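Local coordinates for protein multicopper oxidase (Uncultured bacterium, PDB 4E9X) that probably couples the one-electron oxidation of reducing substrates to the reduction of dioxygen at its bound copper ions, at residues I141-T146 with F194-G199; Q31-L36 with S169-S174. All coordinates share one frame; numbering follows the deposited sequence. Where two conformers were deposited one is given.

Contact 1 (I141-T146 with F194-G199); sequences IMMMST and FGAGGG
The Phe-194 ring carries Met-143 over one face and has the carbonyl oxygen of Met-142 at its edge, near the ring plane; Ile-141 CG2 approaches obliquely. Met-143 CG lies 3.8 Å from Phe-194 CD2, a CH-pi contact offset toward the rim. Next along the chain, Met-143 SD stands 4.5 Å from the centroid of the Phe-194 ring, a Met-aromatic contact, and the bend at chi3 (75°) brings CE to 3.8 Å from Phe-194 CD1. This packing accompanies the parallel pairing of strands 138-147 and 187-195 in a six-stranded mixed sheet, part of a cupredoxin-like domain of the multicopper oxidase. An alanine in place of Phe-194 would probably open a gap beside Met-143 and Ile-141, depriving the sulfur of its aromatic partner and leaving the Met-143 chain less firmly held. The strands are joined by Phe-194 N to Met-142 O and by the straighter bond from Met-144 N to Phe-194 O (2.9 Å, 169°). Beyond Gly-195, the centre of an inverse gamma turn, the chain leaves the strand but stays attached. There Met-144 O receives a bond from Gly-197 N at 3.1 Å and a weak one from Ala-196 N. Trp-119 packs against Met-143 and Ser-145. Farther along, one water bridges the two backbones, accepting from Thr-146 N at 3.0 Å and from Gly-198 N at 2.9 Å.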
# COMPACT_ATOMS: atom_id res chain seq x y z
N ILE A 141 16.72 3.69 -13.53
CA ILE A 141 16.49 2.81 -12.36
C ILE A 141 16.35 3.65 -11.13
O ILE A 141 17.24 4.46 -10.84
CB ILE A 141 17.65 1.80 -12.25
CG1 ILE A 141 17.47 0.68 -13.31
CG2 ILE A 141 17.80 1.21 -10.84
CD1 ILE A 141 18.68 -0.22 -13.51
N MET A 142 15.28 3.44 -10.38
CA MET A 142 15.02 4.12 -9.10
C MET A 142 14.73 3.10 -8.00
O MET A 142 13.63 2.51 -7.95
CB MET A 142 13.81 5.08 -9.19
CG MET A 142 14.14 6.26 -10.14
SD MET A 142 12.88 7.52 -9.92
CE MET A 142 13.22 8.67 -11.25
N MET A 143 15.72 2.88 -7.11
CA MET A 143 15.55 1.87 -6.05
C MET A 143 15.35 2.61 -4.75
O MET A 143 16.27 3.34 -4.27
CB MET A 143 16.84 1.01 -5.98
CG MET A 143 17.13 0.34 -7.34
SD MET A 143 18.42 -0.94 -7.28
CE MET A 143 17.52 -2.27 -6.50
N MET A 144 14.18 2.50 -4.17
CA MET A 144 13.83 3.25 -2.97
C MET A 144 14.09 2.44 -1.72
O MET A 144 13.89 1.22 -1.72
CB MET A 144 12.34 3.67 -2.98
CG MET A 144 12.09 5.02 -3.67
SD MET A 144 12.52 5.09 -5.42
CE MET A 144 11.33 3.90 -6.08
N SER A 145 14.57 3.09 -0.65
CA SER A 145 14.80 2.42 0.63
C SER A 145 14.75 3.49 1.72
O SER A 145 14.58 4.69 1.50
CB SER A 145 16.08 1.63 0.65
OG SER A 145 17.22 2.47 0.59
N THR A 146 14.86 2.94 2.93
CA THR A 146 14.79 3.77 4.13
C THR A 146 15.97 3.46 5.05
O THR A 146 16.62 2.42 4.93
CB THR A 146 13.46 3.61 4.92
OG1 THR A 146 13.48 2.36 5.61
CG2 THR A 146 12.28 3.65 3.96
N PHE A 194 11.79 0.33 -7.87
CA PHE A 194 11.99 -0.86 -7.04
C PHE A 194 11.72 -0.54 -5.58
O PHE A 194 12.27 0.45 -5.05
CB PHE A 194 13.44 -1.36 -7.11
CG PHE A 194 14.04 -1.67 -8.45
CD1 PHE A 194 14.53 -2.93 -8.73
CD2 PHE A 194 14.18 -0.68 -9.44
CE1 PHE A 194 15.19 -3.23 -9.93
CE2 PHE A 194 14.84 -0.92 -10.63
CZ PHE A 194 15.37 -2.19 -10.86
N GLY A 195 10.93 -1.42 -4.95
CA GLY A 195 10.77 -1.33 -3.50
C GLY A 195 11.91 -2.12 -2.82
O GLY A 195 11.75 -3.28 -2.41
N ALA A 196 13.10 -1.51 -2.76
CA ALA A 196 14.27 -2.28 -2.33
C ALA A 196 14.33 -2.41 -0.82
O ALA A 196 14.73 -3.46 -0.31
CB ALA A 196 15.52 -1.59 -2.86
N GLY A 197 13.93 -1.39 -0.05
CA GLY A 197 13.92 -1.43 1.40
C GLY A 197 12.56 -1.83 1.96
O GLY A 197 11.73 -2.43 1.27
N GLY A 198 12.35 -1.46 3.23
CA GLY A 198 11.20 -1.87 4.00
C GLY A 198 10.01 -0.92 3.94
O GLY A 198 9.00 -1.19 4.62
N GLY A 199 10.11 0.18 3.20
CA GLY A 199 9.05 1.20 3.19
C GLY A 199 8.13 1.11 1.99
O GLY A 199 8.36 0.33 1.03
O HOH W 1 11.88 1.08 1.08
O HOH W 2 14.54 0.21 4.05

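Contact 2 (Q31-L36 with S169-S174); sequences QVPGPL and SVNAKS
Pro-33 and Asn-171 meet nearly at a right angle, with the proline CG 3.8 Å from Asn-171 CB and its CD 3.6 Å from Asn-171 O. Beside them Ala-172 CB, which points toward the other segment, rests 3.8 Å from Val-32 CG1, the branch anti to the backbone N (chi1 -177°). These four buried residues join a loop ahead of strand 36-40 to the turn that follows strand 167-170, and so connect the two cupredoxin-like halves of the multicopper oxidase. A water adds a polar link: it lies 3.0 Å from Val-32 O and 2.8 Å from Asn-171 O. In one of two conformers, and hence less certainly, Lys-173 NZ also donates to it.

On one side the apposed shape comes from a type I' turn, Val-170 to Lys-173, whose central residues Asn-171 and Ala-172 both have positive phi. Reciprocal backbone bonds between Val-170 and Lys-173 close it. On the other, a cis peptide bond precedes Pro-33, and Gln-31 NE2 donates back to Pro-33 O at 2.9 Å. Farther out, Trp-119 touches Val-32 and Pro-33, Ile-15 touches Val-32 and Ala-172, and the Asn-171 carboxamide is engaged by Met-143 N. Direct contact between the segments is therefore van der Waals in kind, carbon against carbon and carbon against carbonyl oxygen, while Val-32 O and Asn-171 O, two acceptors 4.2 Å apart, share a water that would probably ease any repulsion between them.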
# COMPACT_ATOMS: atom_id res chain seq x y z
N GLN A 31 29.53 -0.84 -3.20
CA GLN A 31 28.69 0.30 -3.60
C GLN A 31 27.22 -0.04 -3.24
O GLN A 31 26.86 -1.22 -3.15
CB GLN A 31 28.81 0.58 -5.10
CG GLN A 31 28.55 -0.65 -6.01
CD GLN A 31 28.50 -0.20 -7.46
OE1 GLN A 31 29.55 0.00 -8.09
NE2 GLN A 31 27.30 -0.05 -7.99
N VAL A 32 26.41 1.03 -3.10
CA VAL A 32 24.98 0.91 -2.88
C VAL A 32 24.30 1.95 -3.79
O VAL A 32 24.67 3.13 -3.62
CB VAL A 32 24.52 1.12 -1.46
CG1 VAL A 32 23.01 0.88 -1.38
CG2 VAL A 32 25.27 0.15 -0.50
N PRO A 33 23.39 1.64 -4.71
CA PRO A 33 22.98 0.30 -5.13
C PRO A 33 24.18 -0.56 -5.61
O PRO A 33 25.24 -0.02 -5.99
CB PRO A 33 22.14 0.60 -6.36
CG PRO A 33 21.62 2.01 -6.19
CD PRO A 33 22.72 2.73 -5.46
N GLY A 34 24.01 -1.86 -5.52
CA GLY A 34 24.99 -2.79 -6.04
C GLY A 34 25.11 -2.60 -7.56
O GLY A 34 24.33 -1.88 -8.23
N PRO A 35 26.11 -3.27 -8.15
CA PRO A 35 26.33 -3.21 -9.61
C PRO A 35 25.09 -3.61 -10.41
O PRO A 35 24.29 -4.48 -10.04
CB PRO A 35 27.47 -4.21 -9.85
CG PRO A 35 28.16 -4.22 -8.52
CD PRO A 35 27.07 -4.17 -7.46
N LEU A 36 24.93 -2.92 -11.54
CA LEU A 36 23.91 -3.31 -12.48
C LEU A 36 24.34 -4.59 -13.19
O LEU A 36 25.45 -4.67 -13.76
CB LEU A 36 23.75 -2.21 -13.55
CG LEU A 36 22.94 -2.59 -14.81
CD1 LEU A 36 21.47 -2.86 -14.50
CD2 LEU A 36 23.05 -1.42 -15.82
N SER A 169 15.44 7.45 0.70
CA SER A 169 16.30 7.71 -0.43
C SER A 169 15.78 7.08 -1.71
O SER A 169 14.97 6.14 -1.72
CB SER A 169 17.72 7.17 -0.16
OG SER A 169 17.65 5.75 0.15
N VAL A 170 16.33 7.59 -2.82
CA VAL A 170 16.36 6.87 -4.08
C VAL A 170 17.82 6.61 -4.40
O VAL A 170 18.66 7.53 -4.31
CB VAL A 170 15.61 7.64 -5.20
CG1 VAL A 170 16.10 9.07 -5.37
CG2 VAL A 170 15.74 6.86 -6.55
N ASN A 171 18.16 5.39 -4.76
CA ASN A 171 19.54 4.97 -5.08
C ASN A 171 20.49 5.41 -3.99
O ASN A 171 21.59 5.91 -4.27
CB ASN A 171 19.96 5.46 -6.46
CG ASN A 171 19.10 4.80 -7.53
OD1 ASN A 171 18.36 3.88 -7.22
ND2 ASN A 171 19.15 5.29 -8.78
N ALA A 172 20.05 5.23 -2.74
CA ALA A 172 20.86 5.45 -1.52
C ALA A 172 21.28 6.90 -1.29
O ALA A 172 22.18 7.13 -0.48
CB ALA A 172 22.07 4.52 -1.47
N LYS A 173 20.60 7.88 -1.89
CA LYS A 173 20.82 9.27 -1.50
C LYS A 173 19.47 9.93 -1.20
O LYS A 173 18.44 9.64 -1.79
CB LYS A 173 21.62 10.03 -2.59
CG LYS A 173 22.83 9.22 -3.09
CD LYS A 173 23.98 10.01 -3.68
CE LYS A 173 24.94 9.10 -4.45
NZ LYS A 173 25.82 8.34 -3.51
N SER A 174 19.56 10.85 -0.25
CA SER A 174 18.46 11.71 0.18
C SER A 174 18.67 13.13 -0.37
O SER A 174 19.79 13.67 -0.26
CB SER A 174 18.46 11.69 1.71
OG SER A 174 17.54 12.65 2.28
O HOH W 3 24.33 6.11 -3.83

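Overall arrangement
Contacts 1 and 2 illustrate how one side chain can tie a turn to the neighbouring strand of the same sheet. Their centres are about 9 Å apart, and strands 138-147 and 167-170 are antiparallel neighbours in one sheet. From the turn after 167-170, the Asn-171 carboxamide reaches strand 138-147: its OD1 lies 2.8 Å from Met-143 N and its ND2 2.9 Å from Ile-141 O, both probable hydrogen bonds. Packing continues the join where Met-142 CB meets Val-170 CG2 at 3.7 Å. Trp-119, which directly follows the copper ligand Met-118 in sequence, touches side chains of both contacts. The side chain of Ala-196 is about 9 Å, and that of Val-32 about 11 Å, from a bound copper ion.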